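Local coordinates for amidohydrolase 3 domain-containing protein (Pyrococcus horikoshii, PDB 3IGH) that is uncharacterised but, as a metal-dependent member of the amidohydrolase superfamily, probably hydrolyses carbon-nitrogen bonds other than peptide bonds, at residues A[232-237]-A[257-262]; A[278-283]-A[372-377]; A[9-14]-A[52-57]. One frame throughout, in Å; residues are numbered along the deposited sequence. Where two conformers were deposited one is given.

Interaction 1: residues A[232-237]-A[257-262]; sequences FAYVTP and TIAGVK. With SO4 (sulfate ion), chain B.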
ATOM      1  N   PHE A 232      -5.934   0.098  10.699  1.00 27.30           N
ATOM      2  CA  PHE A 232      -6.772   0.703   9.672  1.00 23.41           C
ATOM      3  C   PHE A 232      -6.744   2.224   9.883  1.00 25.27           C
ATOM      4  O   PHE A 232      -7.399   2.758  10.788  1.00 24.25           O
ATOM      5  CB  PHE A 232      -8.191   0.097   9.710  1.00 24.79           C
ATOM      6  CG  PHE A 232      -8.222  -1.357   9.302  1.00 28.48           C
ATOM      7  CD1 PHE A 232      -8.571  -1.718   7.999  1.00 27.95           C
ATOM      8  CD2 PHE A 232      -7.836  -2.366  10.200  1.00 28.57           C
ATOM      9  CE1 PHE A 232      -8.555  -3.055   7.596  1.00 29.21           C
ATOM     10  CE2 PHE A 232      -7.823  -3.713   9.812  1.00 26.88           C
ATOM     11  CZ  PHE A 232      -8.180  -4.054   8.503  1.00 30.41           C
ATOM     12  N   ALA A 233      -5.960   2.907   9.054  1.00 25.46           N
ATOM     13  CA  ALA A 233      -5.696   4.340   9.220  1.00 24.47           C
ATOM     14  C   ALA A 233      -6.812   5.209   8.661  1.00 27.21           C
ATOM     15  O   ALA A 233      -7.128   5.149   7.476  1.00 24.79           O
ATOM     16  CB  ALA A 233      -4.364   4.724   8.583  1.00 24.33           C
ATOM     17  N   TYR A 234      -7.403   6.016   9.532  1.00 24.61           N
ATOM     18  CA  TYR A 234      -8.353   7.038   9.104  1.00 22.35           C
ATOM     19  C   TYR A 234      -7.670   8.382   9.240  1.00 28.06           C
ATOM     20  O   TYR A 234      -7.436   8.872  10.350  1.00 24.38           O
ATOM     21  CB  TYR A 234      -9.646   6.969   9.923  1.00 22.92           C
ATOM     22  CG  TYR A 234     -10.559   5.824   9.528  1.00 28.10           C
ATOM     23  CD1 TYR A 234     -10.252   4.503   9.871  1.00 23.53           C
ATOM     24  CD2 TYR A 234     -11.756   6.067   8.836  1.00 22.40           C
ATOM     25  CE1 TYR A 234     -11.096   3.447   9.510  1.00 27.01           C
ATOM     26  CE2 TYR A 234     -12.616   5.007   8.475  1.00 21.41           C
ATOM     27  CZ  TYR A 234     -12.270   3.705   8.821  1.00 29.38           C
ATOM     28  OH  TYR A 234     -13.094   2.657   8.489  1.00 26.74           O
ATOM     29  N   VAL A 235      -7.335   8.963   8.095  1.00 24.61           N
ATOM     30  CA  VAL A 235      -6.530  10.168   8.039  1.00 24.00           C
ATOM     31  C   VAL A 235      -7.335  11.458   8.271  1.00 22.27           C
ATOM     32  O   VAL A 235      -8.560  11.483   8.165  1.00 25.78           O
ATOM     33  CB  VAL A 235      -5.758  10.249   6.693  1.00 25.00           C
ATOM     34  CG1 VAL A 235      -4.951   8.959   6.438  1.00 24.27           C
ATOM     35  CG2 VAL A 235      -6.707  10.507   5.520  1.00 25.50           C
ATOM     36  N   THR A 236      -6.628  12.534   8.598  1.00 24.42           N
ATOM     37  CA  THR A 236      -7.237  13.856   8.702  1.00 25.76           C
ATOM     38  C   THR A 236      -7.542  14.347   7.281  1.00 32.11           C
ATOM     39  O   THR A 236      -6.930  13.853   6.319  1.00 30.18           O
ATOM     40  CB  THR A 236      -6.264  14.866   9.367  1.00 30.36           C
ATOM     41  OG1 THR A 236      -5.097  14.988   8.552  1.00 28.75           O
ATOM     42  CG2 THR A 236      -5.858  14.404  10.775  1.00 28.06           C
ATOM     43  N   PRO A 237      -8.497  15.296   7.130  1.00 31.30           N
ATOM     44  CA  PRO A 237      -8.721  15.939   5.821  1.00 30.30           C
ATOM     45  C   PRO A 237      -7.470  16.527   5.161  1.00 27.48           C
ATOM     46  O   PRO A 237      -7.359  16.495   3.936  1.00 30.27           O
ATOM     47  CB  PRO A 237      -9.705  17.066   6.152  1.00 33.76           C
ATOM     48  CG  PRO A 237     -10.489  16.536   7.309  1.00 29.75           C
ATOM     49  CD  PRO A 237      -9.457  15.786   8.141  1.00 29.92           C
ATOM     50  N   THR A 257      -3.409  -0.644   6.594  1.00 26.09           N
ATOM     51  CA  THR A 257      -4.398  -0.312   5.578  1.00 27.00           C
ATOM     52  C   THR A 257      -4.620   1.197   5.581  1.00 26.54           C
ATOM     53  O   THR A 257      -4.922   1.785   6.631  1.00 25.51           O
ATOM     54  CB  THR A 257      -5.756  -0.990   5.878  1.00 30.04           C
ATOM     55  OG1 THR A 257      -5.549  -2.392   6.075  1.00 33.41           O
ATOM     56  CG2 THR A 257      -6.765  -0.778   4.734  1.00 27.03           C
ATOM     57  N   ILE A 258      -4.473   1.828   4.418  1.00 26.34           N
ATOM     58  CA  ILE A 258      -4.961   3.200   4.246  1.00 25.68           C
ATOM     59  C   ILE A 258      -6.462   3.023   4.076  1.00 29.80           C
ATOM     60  O   ILE A 258      -6.914   2.525   3.047  1.00 27.56           O
ATOM     61  CB  ILE A 258      -4.314   3.896   3.013  1.00 27.11           C
ATOM     62  CG1 ILE A 258      -2.782   3.781   3.068  1.00 26.31           C
ATOM     63  CG2 ILE A 258      -4.772   5.370   2.900  1.00 25.57           C
ATOM     64  CD1 ILE A 258      -2.133   4.318   4.364  1.00 29.89           C
ATOM     65  N   ALA A 259      -7.224   3.368   5.107  1.00 25.86           N
ATOM     66  CA  ALA A 259      -8.623   2.931   5.198  1.00 25.33           C
ATOM     67  C   ALA A 259      -9.658   4.022   4.887  1.00 25.42           C
ATOM     68  O   ALA A 259     -10.681   3.750   4.266  1.00 24.32           O
ATOM     69  CB  ALA A 259      -8.904   2.324   6.594  1.00 23.28           C
ATOM     70  N   GLY A 260      -9.421   5.240   5.351  1.00 26.86           N
ATOM     71  CA  GLY A 260     -10.458   6.265   5.254  1.00 26.50           C
ATOM     72  C   GLY A 260     -10.040   7.642   5.717  1.00 23.48           C
ATOM     73  O   GLY A 260      -8.860   7.903   5.922  1.00 27.13           O
ATOM     74  N   VAL A 261     -11.030   8.518   5.857  1.00 24.99           N
ATOM     75  CA  VAL A 261     -10.843   9.864   6.401  1.00 26.54           C
ATOM     76  C   VAL A 261     -11.742  10.002   7.635  1.00 23.83           C
ATOM     77  O   VAL A 261     -12.812   9.383   7.709  1.00 24.86           O
ATOM     78  CB  VAL A 261     -11.188  10.972   5.338  1.00 28.88           C
ATOM     79  CG1 VAL A 261     -12.672  10.954   4.968  1.00 27.20           C
ATOM     80  CG2 VAL A 261     -10.778  12.373   5.820  1.00 24.86           C
ATOM     81  N   LYS A 262     -11.311  10.822   8.589  1.00 27.42           N
ATOM     82  CA  LYS A 262     -12.089  11.088   9.785  1.00 27.63           C
ATOM     83  C   LYS A 262     -12.575  12.544   9.806  1.00 24.42           C
ATOM     84  O   LYS A 262     -11.784  13.473   9.663  1.00 27.66           O
ATOM     85  CB  LYS A 262     -11.267  10.748  11.040  1.00 28.08           C
ATOM     86  CG  LYS A 262     -11.885  11.172  12.379  1.00 29.52           C
ATOM     87  CD  LYS A 262     -13.236  10.524  12.639  1.00 36.09           C
ATOM     88  CE  LYS A 262     -13.838  11.032  13.944  1.00 48.91           C
ATOM     89  NZ  LYS A 262     -13.038  10.663  15.138  1.00 50.79           N
TER
HETATM   90  S   SO4 B   1     -12.956  11.551  18.666  1.00 55.65           S
HETATM   91  O1  SO4 B   1     -11.744  10.881  18.240  1.00 45.31           O
HETATM   92  O2  SO4 B   1     -13.327  11.064  19.986  1.00 62.11           O
HETATM   93  O3  SO4 B   1     -12.702  12.981  18.765  1.00 61.71           O
HETATM   94  O4  SO4 B   1     -14.034  11.253  17.716  1.00 50.26           O
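The ring of Phe232 carries the hydroxyl of Thr257 over one face, OG1 lying 3.4 Å from CE1, while the methyl of Ala259 sits at its edge, close to the ring plane. Tyr234, two residues along the strand and on the same face of the sheet, repeats the theme. The backbone N of Gly260 lies over one face of its ring, displaced toward the rim, and Val261 O meets the edge in plane, 3.7 Å from Tyr234 CD2. Ala259 CB approaches the same ring obliquely, 3.8 Å from Tyr234 CE1. CG of Tyr234 stands anti to its carbonyl carbon, beside the backbone N (chi1 -76°), and the ring lies by Gly260, whose missing side chain permits the approach. The Tyr234 hydroxyl is held by Asp310.

Beneath the rings the two strands run parallel, but their register slips by one residue. Ala233 N donates an almost straight bond to Thr257 O. Ala233 O then accepts from two consecutive amides, Ala259 N at 3.0 Å and Gly260 N at 3.1 Å, which is the mark of a beta bulge. Regular pairing resumes with Val235 N to Gly260 O and Lys262 N to Val235 O, both 2.9 Å. On the sheet face of Ala233, Val235, Ile258 and Val261, helix 237-246 packs through Leu240 and Leu243; it makes the right-handed beta-alpha-beta crossover between the strands. The side chain of Lys262 leads away from the partner strand, and NZ donates to O4 of a sulfate ion at 2.8 Å, also bound by His67, His314 and His339. Neighbouring parallel strands joined by an outer helix, with polar side chains gathered at their C-terminal ends, are the hallmark of the TIM barrel of amidohydrolases, and the sulfate probably marks the active-site pocket of this one.

Interaction 2: residues A[278-283]-A[372-377]; sequences KPYSDD and VERVGE. With SO4 (sulfate ion), chain L.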
ATOM      1  N   LYS A 278     -32.172  20.526  21.439  1.00 40.44           N
ATOM      2  CA  LYS A 278     -32.720  21.430  22.468  1.00 37.56           C
ATOM      3  C   LYS A 278     -31.578  21.796  23.409  1.00 39.02           C
ATOM      4  O   LYS A 278     -30.608  21.039  23.500  1.00 35.91           O
ATOM      5  CB  LYS A 278     -33.858  20.755  23.234  1.00 39.17           C
ATOM      6  CG  LYS A 278     -35.186  20.773  22.507  1.00 43.03           C
ATOM      7  CD  LYS A 278     -36.256  20.051  23.309  1.00 66.41           C
ATOM      8  CE  LYS A 278     -37.540  19.888  22.508  1.00 73.85           C
ATOM      9  NZ  LYS A 278     -38.492  18.959  23.183  1.00 68.67           N
ATOM     10  N   PRO A 279     -31.653  22.962  24.092  1.00 40.91           N
ATOM     11  CA  PRO A 279     -30.525  23.352  24.951  1.00 38.14           C
ATOM     12  C   PRO A 279     -30.136  22.334  26.034  1.00 36.15           C
ATOM     13  O   PRO A 279     -30.927  21.449  26.366  1.00 36.50           O
ATOM     14  CB  PRO A 279     -31.002  24.668  25.578  1.00 42.85           C
ATOM     15  CG  PRO A 279     -31.970  25.219  24.567  1.00 41.26           C
ATOM     16  CD  PRO A 279     -32.703  24.000  24.083  1.00 43.55           C
ATOM     17  N   TYR A 280     -28.905  22.451  26.528  1.00 33.96           N
ATOM     18  CA  TYR A 280     -28.402  21.609  27.620  1.00 36.11           C
ATOM     19  C   TYR A 280     -29.249  21.794  28.869  1.00 37.60           C
ATOM     20  O   TYR A 280     -29.718  22.900  29.152  1.00 36.30           O
ATOM     21  CB  TYR A 280     -26.939  21.940  27.919  1.00 31.39           C
ATOM     22  CG  TYR A 280     -25.980  21.232  26.986  1.00 38.57           C
ATOM     23  CD1 TYR A 280     -25.721  21.730  25.706  1.00 35.73           C
ATOM     24  CD2 TYR A 280     -25.354  20.050  27.374  1.00 33.97           C
ATOM     25  CE1 TYR A 280     -24.844  21.073  24.839  1.00 34.62           C
ATOM     26  CE2 TYR A 280     -24.472  19.381  26.517  1.00 30.32           C
ATOM     27  CZ  TYR A 280     -24.233  19.900  25.251  1.00 35.57           C
ATOM     28  OH  TYR A 280     -23.377  19.250  24.405  1.00 31.51           O
ATOM     29  N   SER A 281     -29.466  20.706  29.598  1.00 40.24           N
ATOM     30  CA  SER A 281     -30.297  20.752  30.799  1.00 40.80           C
ATOM     31  C   SER A 281     -29.646  21.516  31.949  1.00 36.44           C
ATOM     32  O   SER A 281     -30.345  22.114  32.765  1.00 43.42           O
ATOM     33  CB  SER A 281     -30.699  19.345  31.217  1.00 38.59           C
ATOM     34  OG  SER A 281     -31.465  18.750  30.190  1.00 36.44           O
ATOM     35  N   ASP A 282     -28.317  21.525  31.997  1.00 38.78           N
ATOM     36  CA  ASP A 282     -27.591  22.270  33.035  1.00 37.03           C
ATOM     37  C   ASP A 282     -26.938  23.554  32.522  1.00 38.99           C
ATOM     38  O   ASP A 282     -26.161  24.192  33.238  1.00 45.51           O
ATOM     39  CB  ASP A 282     -26.558  21.373  33.735  1.00 45.27           C
ATOM     40  CG  ASP A 282     -25.504  20.805  32.777  1.00 44.15           C
ATOM     41  OD1 ASP A 282     -25.623  20.974  31.539  1.00 41.71           O
ATOM     42  OD2 ASP A 282     -24.545  20.177  33.274  1.00 38.09           O
ATOM     43  N   ASP A 283     -27.235  23.907  31.269  1.00 44.39           N
ATOM     44  CA  ASP A 283     -26.848  25.199  30.693  1.00 44.73           C
ATOM     45  C   ASP A 283     -27.836  25.536  29.581  1.00 49.03           C
ATOM     46  O   ASP A 283     -27.596  25.216  28.406  1.00 44.48           O
ATOM     47  CB  ASP A 283     -25.405  25.171  30.166  1.00 39.48           C
ATOM     48  CG  ASP A 283     -24.860  26.556  29.823  1.00 51.09           C
ATOM     49  OD1 ASP A 283     -25.627  27.544  29.772  1.00 47.12           O
ATOM     50  OD2 ASP A 283     -23.636  26.652  29.594  1.00 55.05           O
ATOM     51  N   VAL A 372     -26.297  12.664  32.834  1.00 33.74           N
ATOM     52  CA  VAL A 372     -27.718  12.928  33.083  1.00 33.58           C
ATOM     53  C   VAL A 372     -27.953  14.405  33.433  1.00 32.30           C
ATOM     54  O   VAL A 372     -29.011  14.950  33.133  1.00 37.83           O
ATOM     55  CB  VAL A 372     -28.328  11.976  34.154  1.00 35.91           C
ATOM     56  CG1 VAL A 372     -29.828  12.197  34.303  1.00 40.64           C
ATOM     57  CG2 VAL A 372     -28.047  10.509  33.819  1.00 35.19           C
ATOM     58  N   GLU A 373     -26.959  15.067  34.027  1.00 33.90           N
ATOM     59  CA  GLU A 373     -27.052  16.516  34.242  1.00 37.73           C
ATOM     60  C   GLU A 373     -27.031  17.293  32.918  1.00 39.64           C
ATOM     61  O   GLU A 373     -27.772  18.264  32.756  1.00 35.96           O
ATOM     62  CB  GLU A 373     -25.947  17.029  35.163  1.00 38.13           C
ATOM     63  CG  GLU A 373     -26.218  16.780  36.644  1.00 47.50           C
ATOM     64  CD  GLU A 373     -26.058  15.324  36.998  1.00 56.91           C
ATOM     65  OE1 GLU A 373     -27.046  14.715  37.463  1.00 57.93           O
ATOM     66  OE2 GLU A 373     -24.954  14.785  36.765  1.00 51.49           O
ATOM     67  N   ARG A 374     -26.183  16.859  31.984  1.00 34.06           N
ATOM     68  CA  ARG A 374     -26.113  17.488  30.651  1.00 32.07           C
ATOM     69  C   ARG A 374     -27.417  17.392  29.855  1.00 30.00           C
ATOM     70  O   ARG A 374     -27.865  18.385  29.269  1.00 33.88           O
ATOM     71  CB  ARG A 374     -24.980  16.886  29.812  1.00 29.41           C
ATOM     72  CG  ARG A 374     -23.572  17.097  30.360  1.00 27.82           C
ATOM     73  CD  ARG A 374     -23.160  18.567  30.412  1.00 29.37           C
ATOM     74  NE  ARG A 374     -21.743  18.704  30.770  1.00 32.23           N
ATOM     75  CZ  ARG A 374     -21.275  18.690  32.018  1.00 41.08           C
ATOM     76  NH1 ARG A 374     -19.973  18.809  32.236  1.00 35.20           N
ATOM     77  NH2 ARG A 374     -22.105  18.553  33.052  1.00 33.94           N
ATOM     78  N   VAL A 375     -28.012  16.203  29.819  1.00 30.70           N
ATOM     79  CA  VAL A 375     -29.133  15.943  28.916  1.00 35.20           C
ATOM     80  C   VAL A 375     -30.496  15.855  29.591  1.00 39.04           C
ATOM     81  O   VAL A 375     -31.528  15.893  28.908  1.00 34.08           O
ATOM     82  CB  VAL A 375     -28.895  14.686  28.009  1.00 38.51           C
ATOM     83  CG1 VAL A 375     -27.548  14.784  27.292  1.00 32.97           C
ATOM     84  CG2 VAL A 375     -29.009  13.373  28.809  1.00 33.87           C
ATOM     85  N   GLY A 376     -30.515  15.734  30.918  1.00 37.61           N
ATOM     86  CA  GLY A 376     -31.788  15.630  31.645  1.00 39.96           C
ATOM     87  C   GLY A 376     -32.462  14.274  31.526  1.00 41.24           C
ATOM     88  O   GLY A 376     -32.106  13.458  30.663  1.00 35.75           O
ATOM     89  N   GLU A 377     -33.456  14.047  32.361  1.00 40.72           N
ATOM     90  CA  GLU A 377     -34.167  12.794  32.361  0.50 42.31           C
ATOM     91  C   GLU A 377     -34.970  12.483  31.149  1.00 41.31           C
ATOM     92  O   GLU A 377     -35.158  11.369  30.787  1.00 41.82           O
ATOM     93  CB  GLU A 377     -35.068  12.657  33.567  0.50 47.37           C
ATOM     94  CG  GLU A 377     -34.958  11.325  34.220  0.50 50.65           C
ATOM     95  CD  GLU A 377     -34.093  11.390  35.436  0.50 65.82           C
ATOM     96  OE1 GLU A 377     -33.300  12.333  35.531  0.50 73.84           O
ATOM     97  OE2 GLU A 377     -34.227  10.535  36.325  0.50 61.79           O
TER
HETATM   98  S   SO4 L  11     -35.449  16.940  32.650  0.50 56.74           S
HETATM   99  O1  SO4 L  11     -34.543  16.507  33.712  0.50 55.38           O
HETATM  100  O2  SO4 L  11     -35.207  18.349  32.352  0.50 56.47           O
HETATM  101  O3  SO4 L  11     -35.214  16.160  31.445  0.50 48.64           O
HETATM  102  O4  SO4 L  11     -36.831  16.747  33.076  0.50 63.68           O
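Ser281 and Arg374 are joined by one backbone bond, Ser281 N to Arg374 O at 2.8 Å, with the donor standing above the carbonyl plane, so that an irregular loop is fastened to the last turn of a short helix. Arg374 O also lies 3.6 Å from Tyr280 CD2, obliquely to the ring. Farther out, the Tyr280 ring crosses the Arg374 side chain, CD2 lying 4.0 Å from CB, with ring and guanidinium planes 62° apart.

Asp282 supplies the charged part of the contact. Its CG is placed between the backbone N and the carbonyl carbon (chi1 60°), near Glu373 O, and OD2 forms a salt bridge with Arg374 NH2 at 2.9 Å, although the hydrogen bond within it is weak and bent. OD2 has a second cationic partner in Arg272, while Arg374 turns NE and NH1 to the carbonyls of Leu269 and Gly270. Both segments belong to the long connections that follow barrel strands, one after strand 256-264 and the other after strand 357-360, the part of a TIM barrel in which family members commonly elaborate their loops.

Gly376 leaves the helix with positive phi (75°), and its amide still bonds to Val372 O. The hydroxyl of Ser281 is packed against this helix end, OG lying 3.1 Å from Val375 C. Its stronger polar partner is Arg379, whose guanidinium also binds the carbonyls of Lys278, Pro279 and Val375 and so spans loop and helix end. Just beyond the glycine, Glu377 N donates to O1 of a sulfate ion at 3.0 Å, and Glu378 N binds the same ion.

Interaction 3: residues A[9-14]-A[52-57]; sequences GTIYTS and VDLKGK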
ATOM      1  N   GLY A   9      -8.184 -28.299  22.337  1.00 54.57           N
ATOM      2  CA  GLY A   9      -8.616 -27.118  23.059  1.00 48.98           C
ATOM      3  C   GLY A   9     -10.001 -26.728  22.624  1.00 41.72           C
ATOM      4  O   GLY A   9     -10.608 -27.394  21.786  1.00 46.25           O
ATOM      5  N   THR A  10     -10.508 -25.647  23.201  1.00 37.51           N
ATOM      6  CA  THR A  10     -11.833 -25.165  22.858  1.00 43.30           C
ATOM      7  C   THR A  10     -11.670 -23.833  22.143  1.00 42.69           C
ATOM      8  O   THR A  10     -11.287 -22.823  22.745  1.00 43.52           O
ATOM      9  CB  THR A  10     -12.715 -25.027  24.108  1.00 46.60           C
ATOM     10  OG1 THR A  10     -12.906 -26.320  24.696  1.00 49.30           O
ATOM     11  CG2 THR A  10     -14.069 -24.432  23.761  1.00 43.72           C
ATOM     12  N   ILE A  11     -11.953 -23.852  20.849  1.00 44.54           N
ATOM     13  CA  ILE A  11     -11.727 -22.688  20.006  1.00 41.06           C
ATOM     14  C   ILE A  11     -13.064 -22.107  19.598  1.00 34.99           C
ATOM     15  O   ILE A  11     -13.834 -22.755  18.899  1.00 36.33           O
ATOM     16  CB  ILE A  11     -10.907 -23.058  18.748  1.00 38.84           C
ATOM     17  CG1 ILE A  11      -9.559 -23.661  19.162  1.00 38.73           C
ATOM     18  CG2 ILE A  11     -10.707 -21.823  17.854  1.00 38.86           C
ATOM     19  CD1 ILE A  11      -9.093 -24.786  18.278  1.00 46.64           C
ATOM     20  N   TYR A  12     -13.341 -20.887  20.055  1.00 38.08           N
ATOM     21  CA  TYR A  12     -14.526 -20.147  19.608  1.00 34.23           C
ATOM     22  C   TYR A  12     -14.197 -19.476  18.283  1.00 36.84           C
ATOM     23  O   TYR A  12     -13.266 -18.679  18.210  1.00 41.40           O
ATOM     24  CB  TYR A  12     -14.931 -19.089  20.641  1.00 38.00           C
ATOM     25  CG  TYR A  12     -15.510 -19.673  21.910  1.00 44.23           C
ATOM     26  CD1 TYR A  12     -16.864 -19.972  21.998  1.00 40.87           C
ATOM     27  CD2 TYR A  12     -14.702 -19.938  23.016  1.00 43.60           C
ATOM     28  CE1 TYR A  12     -17.407 -20.514  23.155  1.00 47.64           C
ATOM     29  CE2 TYR A  12     -15.235 -20.484  24.178  1.00 51.92           C
ATOM     30  CZ  TYR A  12     -16.592 -20.769  24.239  1.00 49.33           C
ATOM     31  OH  TYR A  12     -17.144 -21.312  25.380  1.00 55.20           O
ATOM     32  N   THR A  13     -14.948 -19.810  17.240  1.00 35.83           N
ATOM     33  CA  THR A  13     -14.699 -19.246  15.919  1.00 39.94           C
ATOM     34  C   THR A  13     -15.641 -18.097  15.622  1.00 43.62           C
ATOM     35  O   THR A  13     -15.363 -17.284  14.748  1.00 37.64           O
ATOM     36  CB  THR A  13     -14.824 -20.293  14.782  1.00 42.08           C
ATOM     37  OG1 THR A  13     -16.192 -20.696  14.638  1.00 46.45           O
ATOM     38  CG2 THR A  13     -13.937 -21.510  15.053  1.00 37.75           C
ATOM     39  N   SER A  14     -16.758 -18.046  16.345  1.00 36.96           N
ATOM     40  CA  SER A  14     -17.787 -17.027  16.138  1.00 41.51           C
ATOM     41  C   SER A  14     -18.602 -16.894  17.421  1.00 43.79           C
ATOM     42  O   SER A  14     -18.754 -17.868  18.165  1.00 41.12           O
ATOM     43  CB  SER A  14     -18.687 -17.427  14.962  1.00 41.11           C
ATOM     44  OG  SER A  14     -19.685 -16.463  14.719  1.00 52.38           O
ATOM     45  N   VAL A  52       0.529 -27.510  17.670  1.00 63.61           N
ATOM     46  CA  VAL A  52       0.460 -26.862  18.977  1.00 60.97           C
ATOM     47  C   VAL A  52      -0.647 -27.495  19.816  1.00 60.71           C
ATOM     48  O   VAL A  52      -1.829 -27.439  19.458  1.00 51.33           O
ATOM     49  CB  VAL A  52       0.237 -25.331  18.847  1.00 58.05           C
ATOM     50  CG1 VAL A  52       0.059 -24.680  20.215  1.00 67.18           C
ATOM     51  CG2 VAL A  52       1.396 -24.684  18.099  1.00 70.26           C
ATOM     52  N   ASP A  53      -0.241 -28.115  20.919  1.00 59.71           N
ATOM     53  CA  ASP A  53      -1.170 -28.685  21.878  1.00 57.09           C
ATOM     54  C   ASP A  53      -1.680 -27.561  22.773  1.00 53.04           C
ATOM     55  O   ASP A  53      -0.900 -26.930  23.493  1.00 54.69           O
ATOM     56  CB  ASP A  53      -0.461 -29.759  22.712  1.00 62.12           C
ATOM     57  CG  ASP A  53      -1.426 -30.629  23.520  1.00 67.04           C
ATOM     58  OD1 ASP A  53      -2.662 -30.462  23.414  1.00 65.75           O
ATOM     59  OD2 ASP A  53      -0.933 -31.500  24.266  1.00 75.42           O
ATOM     60  N   LEU A  54      -2.987 -27.311  22.724  1.00 48.27           N
ATOM     61  CA  LEU A  54      -3.592 -26.259  23.548  1.00 52.27           C
ATOM     62  C   LEU A  54      -3.738 -26.670  25.010  1.00 57.81           C
ATOM     63  O   LEU A  54      -3.879 -25.810  25.882  1.00 56.01           O
ATOM     64  CB  LEU A  54      -4.947 -25.813  22.984  1.00 47.76           C
ATOM     65  CG  LEU A  54      -4.931 -24.934  21.724  1.00 43.18           C
ATOM     66  CD1 LEU A  54      -6.333 -24.765  21.203  1.00 32.41           C
ATOM     67  CD2 LEU A  54      -4.299 -23.581  22.002  1.00 40.81           C
ATOM     68  N   LYS A  55      -3.692 -27.984  25.257  1.00 60.06           N
ATOM     69  CA  LYS A  55      -3.819 -28.580  26.600  1.00 60.53           C
ATOM     70  C   LYS A  55      -5.078 -28.108  27.334  1.00 56.28           C
ATOM     71  O   LYS A  55      -5.019 -27.678  28.489  1.00 56.10           O
ATOM     72  CB  LYS A  55      -2.556 -28.344  27.444  1.00 64.21           C
ATOM     73  CG  LYS A  55      -1.327 -29.121  26.988  1.00 70.85           C
ATOM     74  CD  LYS A  55      -0.208 -28.991  28.015  1.00 96.90           C
ATOM     75  CE  LYS A  55       1.081 -29.655  27.550  1.00100.52           C
ATOM     76  NZ  LYS A  55       1.814 -28.826  26.553  1.00100.52           N
ATOM     77  N   GLY A  56      -6.207 -28.164  26.632  1.00 50.85           N
ATOM     78  CA  GLY A  56      -7.495 -27.761  27.189  1.00 51.96           C
ATOM     79  C   GLY A  56      -7.792 -26.266  27.241  1.00 57.10           C
ATOM     80  O   GLY A  56      -8.894 -25.877  27.640  1.00 57.04           O
ATOM     81  N   LYS A  57      -6.831 -25.427  26.841  1.00 53.67           N
ATOM     82  CA  LYS A  57      -7.014 -23.967  26.879  1.00 51.70           C
ATOM     83  C   LYS A  57      -8.042 -23.467  25.862  1.00 44.21           C
ATOM     84  O   LYS A  57      -8.428 -24.192  24.938  1.00 42.22           O
ATOM     85  CB  LYS A  57      -5.682 -23.233  26.702  1.00 51.06           C
ATOM     86  CG  LYS A  57      -4.756 -23.324  27.909  1.00 57.09           C
ATOM     87  CD  LYS A  57      -3.434 -22.620  27.640  1.00 63.74           C
ATOM     88  CE  LYS A  57      -2.278 -23.284  28.383  1.00 81.93           C
ATOM     89  NZ  LYS A  57      -1.838 -24.556  27.729  1.00 82.36           N
TER
HETATM   90  O   HOH W   1     -10.881 -26.857  26.479  1.00 51.78           O
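Gly9 presses its bare CA into a type I' beta turn, touching three of the four turn residues: Lys57 O at 3.5 Å, Leu54 CD1 at 3.8 Å and Gly56 CA at 4.3 Å. Lys55 and Gly56, the two central residues of the turn, both have positive phi. The next amide along, Thr10 N, makes the direct hydrogen bond of the contact, to Lys57 O at 3.1 Å. Beside it a water lies between Thr10 OG1 and Gly56 O, though its approach to the carbonyl is doubtfully short.

Within the turn, Leu54 O accepts from Lys57 N and from Lys57 NZ, which arrive on opposite faces of the carbonyl plane, the lysine curling back on its own turn. Asp53 OD1 accepts from Lys55 N, which meets it from above the carboxylate plane, in an Asx turn that overlaps the start of the beta turn. The apolar side is Leu54, whose CD1 lies 4.0 Å from Ile11 CG1, the two side chains crossing at about a right angle.

Around this corner, strand 10-14 runs between strands 19-21 and 58-68. Leu54 is packed against Val59 and, on strand 467-470, Ile469, while strand 50-53 leads in from the four-stranded sheet that also contains strand 3-7.

How the interactions relate
From the N terminus, interaction 3 comes first, its segments 9-14 and 52-57 closing a loop of 37 residues in the region of N-terminal strands, where the chain twice passes from the small four-stranded sheet to the strands beside it. Interaction 1 follows, closing a short loop of 19 residues that holds the helix between two barrel strands. Interaction 2 closes the longest loop, 88 residues, and joins two excursions that leave the barrel after different strands. The three are in series, so none encloses or crosses another, and none touches another. Their centres lie about 33 Å apart for interactions 1 and 2, about 35 Å for 1 and 3, and about 49 Å for 2 and 3.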